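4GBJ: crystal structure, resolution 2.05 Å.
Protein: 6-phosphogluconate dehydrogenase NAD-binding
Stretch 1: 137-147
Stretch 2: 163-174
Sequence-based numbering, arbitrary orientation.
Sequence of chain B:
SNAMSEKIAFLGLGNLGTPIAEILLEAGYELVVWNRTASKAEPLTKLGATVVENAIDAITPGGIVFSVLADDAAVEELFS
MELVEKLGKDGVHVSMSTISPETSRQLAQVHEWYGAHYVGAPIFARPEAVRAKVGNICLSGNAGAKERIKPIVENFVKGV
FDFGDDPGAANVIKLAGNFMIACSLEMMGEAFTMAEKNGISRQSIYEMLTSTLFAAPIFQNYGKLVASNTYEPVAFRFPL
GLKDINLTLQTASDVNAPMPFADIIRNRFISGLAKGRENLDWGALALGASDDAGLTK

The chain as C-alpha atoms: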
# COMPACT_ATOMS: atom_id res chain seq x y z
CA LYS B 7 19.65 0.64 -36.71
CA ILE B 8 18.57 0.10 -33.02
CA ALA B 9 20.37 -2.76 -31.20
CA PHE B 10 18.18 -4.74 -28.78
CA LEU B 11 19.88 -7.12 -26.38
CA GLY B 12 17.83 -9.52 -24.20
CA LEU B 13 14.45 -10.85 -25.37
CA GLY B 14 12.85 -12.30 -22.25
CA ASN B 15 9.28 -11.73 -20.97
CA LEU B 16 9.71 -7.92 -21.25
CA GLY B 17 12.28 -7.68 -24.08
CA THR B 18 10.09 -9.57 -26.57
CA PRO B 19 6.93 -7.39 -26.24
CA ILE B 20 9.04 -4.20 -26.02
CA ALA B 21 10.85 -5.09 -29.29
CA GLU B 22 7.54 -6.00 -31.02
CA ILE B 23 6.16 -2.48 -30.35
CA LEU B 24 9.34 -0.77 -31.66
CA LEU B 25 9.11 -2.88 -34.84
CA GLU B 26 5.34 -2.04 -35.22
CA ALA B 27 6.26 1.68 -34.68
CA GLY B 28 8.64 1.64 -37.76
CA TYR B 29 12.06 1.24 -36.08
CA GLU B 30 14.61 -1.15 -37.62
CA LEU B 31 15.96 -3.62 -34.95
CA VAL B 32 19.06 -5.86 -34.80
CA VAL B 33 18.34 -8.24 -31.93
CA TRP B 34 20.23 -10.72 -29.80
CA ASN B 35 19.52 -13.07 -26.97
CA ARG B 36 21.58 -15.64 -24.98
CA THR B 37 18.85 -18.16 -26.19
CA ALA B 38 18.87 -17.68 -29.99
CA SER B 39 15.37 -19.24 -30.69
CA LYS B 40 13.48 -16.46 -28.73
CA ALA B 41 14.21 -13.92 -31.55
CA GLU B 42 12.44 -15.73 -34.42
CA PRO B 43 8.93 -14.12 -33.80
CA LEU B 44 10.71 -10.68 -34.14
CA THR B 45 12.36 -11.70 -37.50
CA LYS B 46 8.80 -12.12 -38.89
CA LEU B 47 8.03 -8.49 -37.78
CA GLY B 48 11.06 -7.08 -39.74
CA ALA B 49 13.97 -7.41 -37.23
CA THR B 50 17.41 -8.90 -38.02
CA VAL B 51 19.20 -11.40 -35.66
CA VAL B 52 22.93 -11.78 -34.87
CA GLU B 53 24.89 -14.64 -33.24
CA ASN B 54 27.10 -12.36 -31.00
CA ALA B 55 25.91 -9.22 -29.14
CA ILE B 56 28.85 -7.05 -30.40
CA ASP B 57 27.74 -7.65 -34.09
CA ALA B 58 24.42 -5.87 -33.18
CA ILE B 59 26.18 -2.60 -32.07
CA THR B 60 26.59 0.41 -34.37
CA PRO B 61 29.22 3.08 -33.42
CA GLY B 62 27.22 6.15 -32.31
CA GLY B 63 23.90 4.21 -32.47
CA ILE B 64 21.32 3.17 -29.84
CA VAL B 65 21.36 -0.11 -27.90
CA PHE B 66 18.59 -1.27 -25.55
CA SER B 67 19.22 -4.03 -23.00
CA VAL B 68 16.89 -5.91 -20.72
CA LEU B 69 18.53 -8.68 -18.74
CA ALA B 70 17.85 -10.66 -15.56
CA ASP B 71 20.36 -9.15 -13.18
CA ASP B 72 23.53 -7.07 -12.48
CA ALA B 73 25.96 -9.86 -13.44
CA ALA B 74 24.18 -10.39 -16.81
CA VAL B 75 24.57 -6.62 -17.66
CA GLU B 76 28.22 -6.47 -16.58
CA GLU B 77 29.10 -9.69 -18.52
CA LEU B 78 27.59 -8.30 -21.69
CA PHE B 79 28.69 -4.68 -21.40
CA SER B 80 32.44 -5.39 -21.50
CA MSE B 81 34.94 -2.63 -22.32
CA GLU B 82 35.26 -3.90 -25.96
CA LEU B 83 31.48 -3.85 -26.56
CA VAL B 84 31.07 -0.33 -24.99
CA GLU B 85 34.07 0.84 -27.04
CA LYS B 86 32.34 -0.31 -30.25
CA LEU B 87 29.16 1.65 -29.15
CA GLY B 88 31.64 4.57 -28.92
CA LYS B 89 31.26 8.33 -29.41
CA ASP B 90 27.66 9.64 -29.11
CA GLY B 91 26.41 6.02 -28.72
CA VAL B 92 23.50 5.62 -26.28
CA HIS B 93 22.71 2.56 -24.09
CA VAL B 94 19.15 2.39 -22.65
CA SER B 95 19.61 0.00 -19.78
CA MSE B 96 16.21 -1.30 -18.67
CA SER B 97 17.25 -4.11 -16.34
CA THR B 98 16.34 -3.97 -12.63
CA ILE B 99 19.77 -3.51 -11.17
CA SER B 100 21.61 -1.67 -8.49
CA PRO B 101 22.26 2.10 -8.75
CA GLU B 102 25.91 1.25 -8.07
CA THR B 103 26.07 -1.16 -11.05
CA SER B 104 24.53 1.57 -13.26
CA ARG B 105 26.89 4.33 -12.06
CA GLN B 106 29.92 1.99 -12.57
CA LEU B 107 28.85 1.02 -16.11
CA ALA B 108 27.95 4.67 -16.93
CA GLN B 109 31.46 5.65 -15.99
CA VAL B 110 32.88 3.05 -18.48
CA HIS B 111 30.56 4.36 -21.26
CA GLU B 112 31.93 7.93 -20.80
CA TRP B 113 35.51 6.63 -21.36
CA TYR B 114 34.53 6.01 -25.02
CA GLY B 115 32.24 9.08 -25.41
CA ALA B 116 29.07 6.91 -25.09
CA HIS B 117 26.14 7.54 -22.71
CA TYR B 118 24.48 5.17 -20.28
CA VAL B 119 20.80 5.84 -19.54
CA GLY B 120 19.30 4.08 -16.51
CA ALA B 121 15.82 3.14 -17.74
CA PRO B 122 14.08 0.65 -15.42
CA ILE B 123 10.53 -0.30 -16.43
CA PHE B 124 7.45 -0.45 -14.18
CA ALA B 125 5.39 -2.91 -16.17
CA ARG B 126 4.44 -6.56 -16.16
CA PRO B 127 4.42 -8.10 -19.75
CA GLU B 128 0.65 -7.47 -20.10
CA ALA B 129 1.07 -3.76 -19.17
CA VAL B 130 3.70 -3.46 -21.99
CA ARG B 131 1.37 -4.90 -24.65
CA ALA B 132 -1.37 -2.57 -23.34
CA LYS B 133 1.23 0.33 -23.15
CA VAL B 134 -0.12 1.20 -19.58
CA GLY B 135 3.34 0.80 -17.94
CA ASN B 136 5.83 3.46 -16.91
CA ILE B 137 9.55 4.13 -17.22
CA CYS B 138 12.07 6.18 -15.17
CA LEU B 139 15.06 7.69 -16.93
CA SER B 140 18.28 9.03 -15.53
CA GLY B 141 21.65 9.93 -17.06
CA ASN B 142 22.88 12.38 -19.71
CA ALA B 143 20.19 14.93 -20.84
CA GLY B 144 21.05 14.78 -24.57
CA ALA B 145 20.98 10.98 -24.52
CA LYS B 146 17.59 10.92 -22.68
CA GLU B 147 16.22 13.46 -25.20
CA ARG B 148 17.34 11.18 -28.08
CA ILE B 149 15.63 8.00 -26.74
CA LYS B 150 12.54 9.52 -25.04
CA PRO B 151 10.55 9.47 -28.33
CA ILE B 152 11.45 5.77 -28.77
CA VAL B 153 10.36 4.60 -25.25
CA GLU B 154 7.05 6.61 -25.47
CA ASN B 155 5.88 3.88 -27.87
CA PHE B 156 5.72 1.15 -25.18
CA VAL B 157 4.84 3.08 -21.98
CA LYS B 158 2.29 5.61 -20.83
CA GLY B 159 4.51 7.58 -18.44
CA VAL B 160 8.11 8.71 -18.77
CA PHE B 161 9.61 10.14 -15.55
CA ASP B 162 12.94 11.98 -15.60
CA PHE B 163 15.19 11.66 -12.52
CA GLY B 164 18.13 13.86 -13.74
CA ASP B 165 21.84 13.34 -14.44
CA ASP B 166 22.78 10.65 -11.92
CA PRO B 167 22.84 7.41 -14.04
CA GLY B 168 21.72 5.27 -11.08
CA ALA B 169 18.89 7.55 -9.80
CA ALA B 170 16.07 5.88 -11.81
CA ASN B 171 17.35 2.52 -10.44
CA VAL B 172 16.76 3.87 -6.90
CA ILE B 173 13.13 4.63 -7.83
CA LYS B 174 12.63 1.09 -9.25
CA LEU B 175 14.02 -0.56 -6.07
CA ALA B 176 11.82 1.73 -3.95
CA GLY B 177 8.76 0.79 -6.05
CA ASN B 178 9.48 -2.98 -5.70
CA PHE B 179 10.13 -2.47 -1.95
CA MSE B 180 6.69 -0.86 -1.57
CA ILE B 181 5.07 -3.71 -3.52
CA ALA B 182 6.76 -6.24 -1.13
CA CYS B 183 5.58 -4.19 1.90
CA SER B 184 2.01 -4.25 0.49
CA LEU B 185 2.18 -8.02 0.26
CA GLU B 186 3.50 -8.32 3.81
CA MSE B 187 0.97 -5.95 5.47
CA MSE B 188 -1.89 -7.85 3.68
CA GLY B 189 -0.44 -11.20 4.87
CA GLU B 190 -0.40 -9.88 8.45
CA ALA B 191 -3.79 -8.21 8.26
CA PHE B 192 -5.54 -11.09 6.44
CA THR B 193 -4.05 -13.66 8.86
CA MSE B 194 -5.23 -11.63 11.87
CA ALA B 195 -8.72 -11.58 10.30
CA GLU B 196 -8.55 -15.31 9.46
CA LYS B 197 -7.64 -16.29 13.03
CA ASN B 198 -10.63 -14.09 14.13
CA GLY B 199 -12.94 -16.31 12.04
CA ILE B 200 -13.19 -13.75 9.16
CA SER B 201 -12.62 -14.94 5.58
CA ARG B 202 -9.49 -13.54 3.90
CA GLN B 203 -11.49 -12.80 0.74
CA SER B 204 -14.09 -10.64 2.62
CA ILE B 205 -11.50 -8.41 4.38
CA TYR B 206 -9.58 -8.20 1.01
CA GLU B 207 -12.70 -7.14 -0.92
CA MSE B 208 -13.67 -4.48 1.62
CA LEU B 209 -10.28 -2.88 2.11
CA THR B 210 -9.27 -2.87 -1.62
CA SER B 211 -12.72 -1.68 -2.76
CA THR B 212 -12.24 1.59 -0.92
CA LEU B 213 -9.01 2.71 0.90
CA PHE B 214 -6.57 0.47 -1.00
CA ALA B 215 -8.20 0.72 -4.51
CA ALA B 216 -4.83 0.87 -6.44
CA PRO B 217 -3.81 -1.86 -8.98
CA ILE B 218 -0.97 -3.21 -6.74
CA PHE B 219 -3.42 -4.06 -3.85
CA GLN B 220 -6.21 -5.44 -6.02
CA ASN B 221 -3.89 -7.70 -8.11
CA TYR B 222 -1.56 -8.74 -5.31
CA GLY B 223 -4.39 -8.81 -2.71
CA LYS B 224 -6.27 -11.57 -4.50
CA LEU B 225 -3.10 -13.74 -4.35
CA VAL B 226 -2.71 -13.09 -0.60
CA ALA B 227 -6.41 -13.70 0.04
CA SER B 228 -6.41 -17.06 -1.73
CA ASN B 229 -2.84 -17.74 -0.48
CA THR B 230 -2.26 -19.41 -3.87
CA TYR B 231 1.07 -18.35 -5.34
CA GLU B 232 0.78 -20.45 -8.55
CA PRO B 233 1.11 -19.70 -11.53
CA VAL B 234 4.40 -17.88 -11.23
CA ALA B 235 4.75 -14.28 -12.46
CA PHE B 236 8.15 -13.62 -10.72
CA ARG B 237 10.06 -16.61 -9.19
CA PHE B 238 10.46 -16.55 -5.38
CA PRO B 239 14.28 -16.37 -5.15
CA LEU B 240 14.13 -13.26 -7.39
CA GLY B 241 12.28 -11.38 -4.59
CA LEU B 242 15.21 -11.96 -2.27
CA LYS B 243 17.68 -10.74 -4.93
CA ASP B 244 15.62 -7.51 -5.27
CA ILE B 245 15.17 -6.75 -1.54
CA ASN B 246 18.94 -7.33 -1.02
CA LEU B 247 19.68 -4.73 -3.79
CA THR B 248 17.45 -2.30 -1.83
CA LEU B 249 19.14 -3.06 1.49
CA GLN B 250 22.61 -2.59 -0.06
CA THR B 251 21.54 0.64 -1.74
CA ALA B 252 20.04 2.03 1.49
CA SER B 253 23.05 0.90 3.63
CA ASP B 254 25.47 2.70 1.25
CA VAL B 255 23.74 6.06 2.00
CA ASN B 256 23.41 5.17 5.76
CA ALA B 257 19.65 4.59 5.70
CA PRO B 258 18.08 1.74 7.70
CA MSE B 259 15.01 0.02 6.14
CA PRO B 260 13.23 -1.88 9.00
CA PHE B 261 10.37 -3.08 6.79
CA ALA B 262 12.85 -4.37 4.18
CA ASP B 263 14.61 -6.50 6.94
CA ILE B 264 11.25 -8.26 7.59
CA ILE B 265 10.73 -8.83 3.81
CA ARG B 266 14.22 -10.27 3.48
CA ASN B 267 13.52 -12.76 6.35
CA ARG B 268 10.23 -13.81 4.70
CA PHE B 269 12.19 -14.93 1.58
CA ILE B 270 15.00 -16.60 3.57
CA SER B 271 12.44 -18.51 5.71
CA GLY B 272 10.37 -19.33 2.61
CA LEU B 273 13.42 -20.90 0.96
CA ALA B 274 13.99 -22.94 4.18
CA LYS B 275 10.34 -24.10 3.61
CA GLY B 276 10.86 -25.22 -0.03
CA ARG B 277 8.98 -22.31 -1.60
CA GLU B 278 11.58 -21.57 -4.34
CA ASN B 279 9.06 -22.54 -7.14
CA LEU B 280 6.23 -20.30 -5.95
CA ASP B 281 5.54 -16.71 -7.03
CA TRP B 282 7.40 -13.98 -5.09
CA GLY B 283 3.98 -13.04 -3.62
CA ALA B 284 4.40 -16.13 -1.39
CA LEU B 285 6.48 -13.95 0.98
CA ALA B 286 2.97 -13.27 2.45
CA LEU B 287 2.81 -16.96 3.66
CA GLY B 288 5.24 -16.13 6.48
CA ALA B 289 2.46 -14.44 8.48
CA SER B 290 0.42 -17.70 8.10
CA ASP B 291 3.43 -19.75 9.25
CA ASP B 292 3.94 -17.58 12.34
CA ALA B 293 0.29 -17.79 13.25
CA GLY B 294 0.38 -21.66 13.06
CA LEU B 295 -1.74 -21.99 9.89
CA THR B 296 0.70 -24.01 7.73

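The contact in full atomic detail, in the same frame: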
# COMPACT_ATOMS: atom_id res chain seq x y z
N ILE B 137 8.08 4.23 -17.27
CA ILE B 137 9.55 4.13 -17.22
C ILE B 137 10.14 5.34 -16.49
O ILE B 137 9.61 6.45 -16.57
CB ILE B 137 10.10 3.96 -18.66
CG1 ILE B 137 11.45 3.24 -18.68
CG2 ILE B 137 10.16 5.29 -19.43
CD1 ILE B 137 11.90 2.88 -20.09
N CYS B 138 11.28 5.13 -15.81
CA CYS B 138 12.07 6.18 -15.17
C CYS B 138 13.36 6.27 -15.92
O CYS B 138 13.95 5.24 -16.22
CB CYS B 138 12.31 5.90 -13.69
SG CYS B 138 10.82 6.10 -12.68
N LEU B 139 13.82 7.49 -16.20
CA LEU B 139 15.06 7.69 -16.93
C LEU B 139 15.97 8.52 -16.13
O LEU B 139 15.53 9.49 -15.54
CB LEU B 139 14.84 8.40 -18.27
CG LEU B 139 13.82 7.83 -19.22
CD1 LEU B 139 13.69 8.76 -20.40
CD2 LEU B 139 14.20 6.39 -19.66
N SER B 140 17.26 8.20 -16.16
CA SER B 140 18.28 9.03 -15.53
C SER B 140 19.61 8.81 -16.29
O SER B 140 19.87 7.74 -16.87
CB SER B 140 18.39 8.74 -14.05
OG SER B 140 19.06 7.52 -13.75
N GLY B 141 20.41 9.87 -16.30
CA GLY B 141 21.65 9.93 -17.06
C GLY B 141 21.71 11.20 -17.86
O GLY B 141 20.96 12.14 -17.59
N ASN B 142 22.62 11.23 -18.85
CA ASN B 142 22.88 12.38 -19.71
C ASN B 142 21.60 12.94 -20.40
O ASN B 142 20.83 12.19 -20.99
CB ASN B 142 23.94 12.00 -20.73
CG ASN B 142 24.23 13.08 -21.73
OD1 ASN B 142 23.56 13.17 -22.75
ND2 ASN B 142 25.21 13.94 -21.45
N ALA B 143 21.40 14.28 -20.33
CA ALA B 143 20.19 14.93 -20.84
C ALA B 143 20.01 14.75 -22.34
O ALA B 143 18.91 14.39 -22.76
CB ALA B 143 20.19 16.40 -20.49
N GLY B 144 21.07 14.95 -23.12
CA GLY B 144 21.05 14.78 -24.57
C GLY B 144 20.70 13.35 -24.96
O GLY B 144 19.87 13.12 -25.84
N ALA B 145 21.27 12.39 -24.25
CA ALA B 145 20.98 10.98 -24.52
C ALA B 145 19.53 10.64 -24.15
O ALA B 145 18.87 9.98 -24.94
CB ALA B 145 21.96 10.09 -23.81
N LYS B 146 19.00 11.15 -23.03
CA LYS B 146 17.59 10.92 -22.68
C LYS B 146 16.66 11.56 -23.71
O LYS B 146 15.63 10.98 -24.05
CB LYS B 146 17.22 11.48 -21.29
CG LYS B 146 17.80 10.68 -20.15
CD LYS B 146 17.46 11.27 -18.75
CE LYS B 146 17.94 12.70 -18.64
NZ LYS B 146 18.03 13.16 -17.28
N GLU B 147 17.01 12.76 -24.20
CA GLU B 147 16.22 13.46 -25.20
C GLU B 147 16.19 12.65 -26.52
O GLU B 147 15.16 12.58 -27.18
CB GLU B 147 16.77 14.89 -25.42
CG GLU B 147 15.82 15.79 -26.20
CD GLU B 147 16.43 16.95 -26.97
OE1 GLU B 147 17.63 17.25 -26.77
OE2 GLU B 147 15.71 17.55 -27.80
N PHE B 163 14.57 11.52 -13.84
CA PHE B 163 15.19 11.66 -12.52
C PHE B 163 16.63 12.29 -12.60
O PHE B 163 17.42 12.13 -11.66
CB PHE B 163 15.17 10.29 -11.79
CG PHE B 163 13.81 10.06 -11.17
CD1 PHE B 163 13.51 10.53 -9.91
CD2 PHE B 163 12.79 9.49 -11.92
CE1 PHE B 163 12.21 10.48 -9.42
CE2 PHE B 163 11.51 9.36 -11.38
CZ PHE B 163 11.22 9.90 -10.16
N GLY B 164 16.90 13.08 -13.65
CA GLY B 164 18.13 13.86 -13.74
C GLY B 164 19.37 13.15 -14.23
O GLY B 164 19.27 12.10 -14.87
N ASP B 165 20.52 13.76 -13.95
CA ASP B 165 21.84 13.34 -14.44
C ASP B 165 22.42 12.09 -13.86
O ASP B 165 23.26 11.48 -14.52
CB ASP B 165 22.90 14.45 -14.16
CG ASP B 165 22.64 15.82 -14.78
OD1 ASP B 165 22.02 15.87 -15.87
OD2 ASP B 165 23.12 16.82 -14.20
N ASP B 166 22.17 11.80 -12.58
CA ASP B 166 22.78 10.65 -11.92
C ASP B 166 22.36 9.35 -12.65
O ASP B 166 21.18 9.01 -12.60
CB ASP B 166 22.35 10.62 -10.42
CG ASP B 166 22.71 9.36 -9.60
OD1 ASP B 166 23.39 8.45 -10.14
OD2 ASP B 166 22.30 9.29 -8.44
N PRO B 167 23.27 8.61 -13.31
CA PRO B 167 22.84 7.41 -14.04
C PRO B 167 22.15 6.32 -13.23
O PRO B 167 21.44 5.52 -13.81
CB PRO B 167 24.16 6.87 -14.66
CG PRO B 167 25.23 7.53 -13.85
CD PRO B 167 24.71 8.87 -13.53
N GLY B 168 22.34 6.27 -11.93
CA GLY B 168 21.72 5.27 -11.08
C GLY B 168 20.47 5.76 -10.35
O GLY B 168 19.86 4.99 -9.63
N ALA B 169 20.09 7.04 -10.47
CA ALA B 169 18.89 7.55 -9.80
C ALA B 169 17.56 6.82 -10.16
O ALA B 169 16.75 6.54 -9.26
CB ALA B 169 18.73 9.02 -10.09
N ALA B 170 17.31 6.56 -11.45
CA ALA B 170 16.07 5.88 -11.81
C ALA B 170 16.02 4.50 -11.16
O ALA B 170 14.95 4.03 -10.74
CB ALA B 170 15.93 5.79 -13.31
N ASN B 171 17.20 3.84 -11.08
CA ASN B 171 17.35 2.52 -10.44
C ASN B 171 16.93 2.57 -8.99
O ASN B 171 16.34 1.62 -8.50
CB ASN B 171 18.76 2.03 -10.54
CG ASN B 171 19.16 1.71 -11.94
OD1 ASN B 171 20.11 2.27 -12.46
ND2 ASN B 171 18.45 0.80 -12.59
N VAL B 172 17.18 3.70 -8.30
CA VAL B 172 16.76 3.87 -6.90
C VAL B 172 15.24 3.87 -6.86
O VAL B 172 14.64 3.24 -5.97
CB VAL B 172 17.32 5.16 -6.23
CG1 VAL B 172 16.74 5.36 -4.85
CG2 VAL B 172 18.83 5.15 -6.17
N ILE B 173 14.60 4.53 -7.83
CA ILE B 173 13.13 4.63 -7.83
C ILE B 173 12.53 3.23 -8.04
O ILE B 173 11.56 2.91 -7.41
CB ILE B 173 12.56 5.64 -8.87
CG1 ILE B 173 13.20 7.04 -8.76
CG2 ILE B 173 11.02 5.76 -8.79
CD1 ILE B 173 13.07 7.67 -7.37
N LYS B 174 13.11 2.44 -8.94
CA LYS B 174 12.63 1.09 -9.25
C LYS B 174 12.70 0.19 -8.01
O LYS B 174 11.71 -0.48 -7.69
CB LYS B 174 13.44 0.51 -10.39
CG LYS B 174 13.10 -0.92 -10.76
CD LYS B 174 11.63 -1.15 -11.09
CE LYS B 174 11.44 -2.55 -11.61
NZ LYS B 174 10.03 -2.87 -11.85
O HOH W 1 23.41 15.76 -18.38
O HOH W 2 19.57 15.27 -16.93

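The contact brings a strand and the residues that follow it against a loop that turns into a helix. Strand 137-139 and helix 169-174 run roughly antiparallel, at 148°, and their axes come within 7.4 Å. The residues that meet there, Cys-138 and Ala-170, are small: their CA-to-CB bonds point toward the opposite stretch, with Cys-138 CB 3.6 Å from Ala-170 CB. Ala-170 CB also lies 3.6 Å from Cys-138 O, so it rests against backbone as much as side chain.

Cys-138, in the m rotamer, carries its sulfur to two larger apolar residues. Its SG sits 3.6 Å from Phe-163 CE2 and 3.9 Å from Ile-173 CG2. The approach to the ring is oblique, 61° off the normal, with SG 4.7 Å from the centroid of the Phe-163 ring. The next residue along the strand, Leu-139, points away, and contributes chiefly through its backbone: Phe-163 N donates to Leu-139 O at 2.8 Å and a nearly straight 173°, pinning the start of the second stretch to the strand.

Ser-140 has the largest covered area, 86 Å². Its side chain is a small polar bump, set at chi1 76° (p), that enters the hollow formed where the Asp-166 to Ala-169 type I turn leads into the helix. There the hydroxyl works both ways: Ser-140 OG donates to Asp-166 O at 2.8 Å and accepts from Ala-170 N at 3.0 Å, with an angle of 171° at that hydrogen. Ala-169 N is also near, 3.5 Å from Ser-140 OG, but the angle is poor; that amide instead closes the turn by donating to Asp-166 O at 3.1 Å. The CA-to-CB bond of Asp-166 points away from the first stretch, and its OD1 caps the turn from within, accepting from Gly-168 N at 3.0 Å.

Beyond the serine the two backbones lie almost flush. Gly-141 CA is 4.1 Å from Pro-167 CA, and Gly-141 N donates to Gly-164 O at 2.9 Å. An ideal CB on Gly-141 would point away from the other stretch; its phi/psi of 131/-164 is what calls for glycine, because that CB would jam against the preceding carbonyl. Gly-164, at phi 83, likewise has a backbone that favours glycine. CA-H...O contacts line the seam: Gly-141 CA lies 3.4 Å from Asp-165 O, and Asp-165 CA 3.5 Å from Gly-141 O.

Lys-146 reaches back from its helix to this seam. Its NZ makes weak hydrogen bonds to Gly-164 O at 2.9 Å and Gly-141 O at 3.1 Å, bringing positive charge to two carbonyl oxygens that lie 3.2 Å apart. Two waters bridge the stretches here: water 2 accepts from Lys-146 NZ at 2.6 Å and donates to Asp-165 OD1 at 2.7 Å, while water 1 links Ala-143 N to the same carboxylate oxygen.

The design rule is compact: small side chains at the crossing, one hydroxyl in the turn, glycines along the seam.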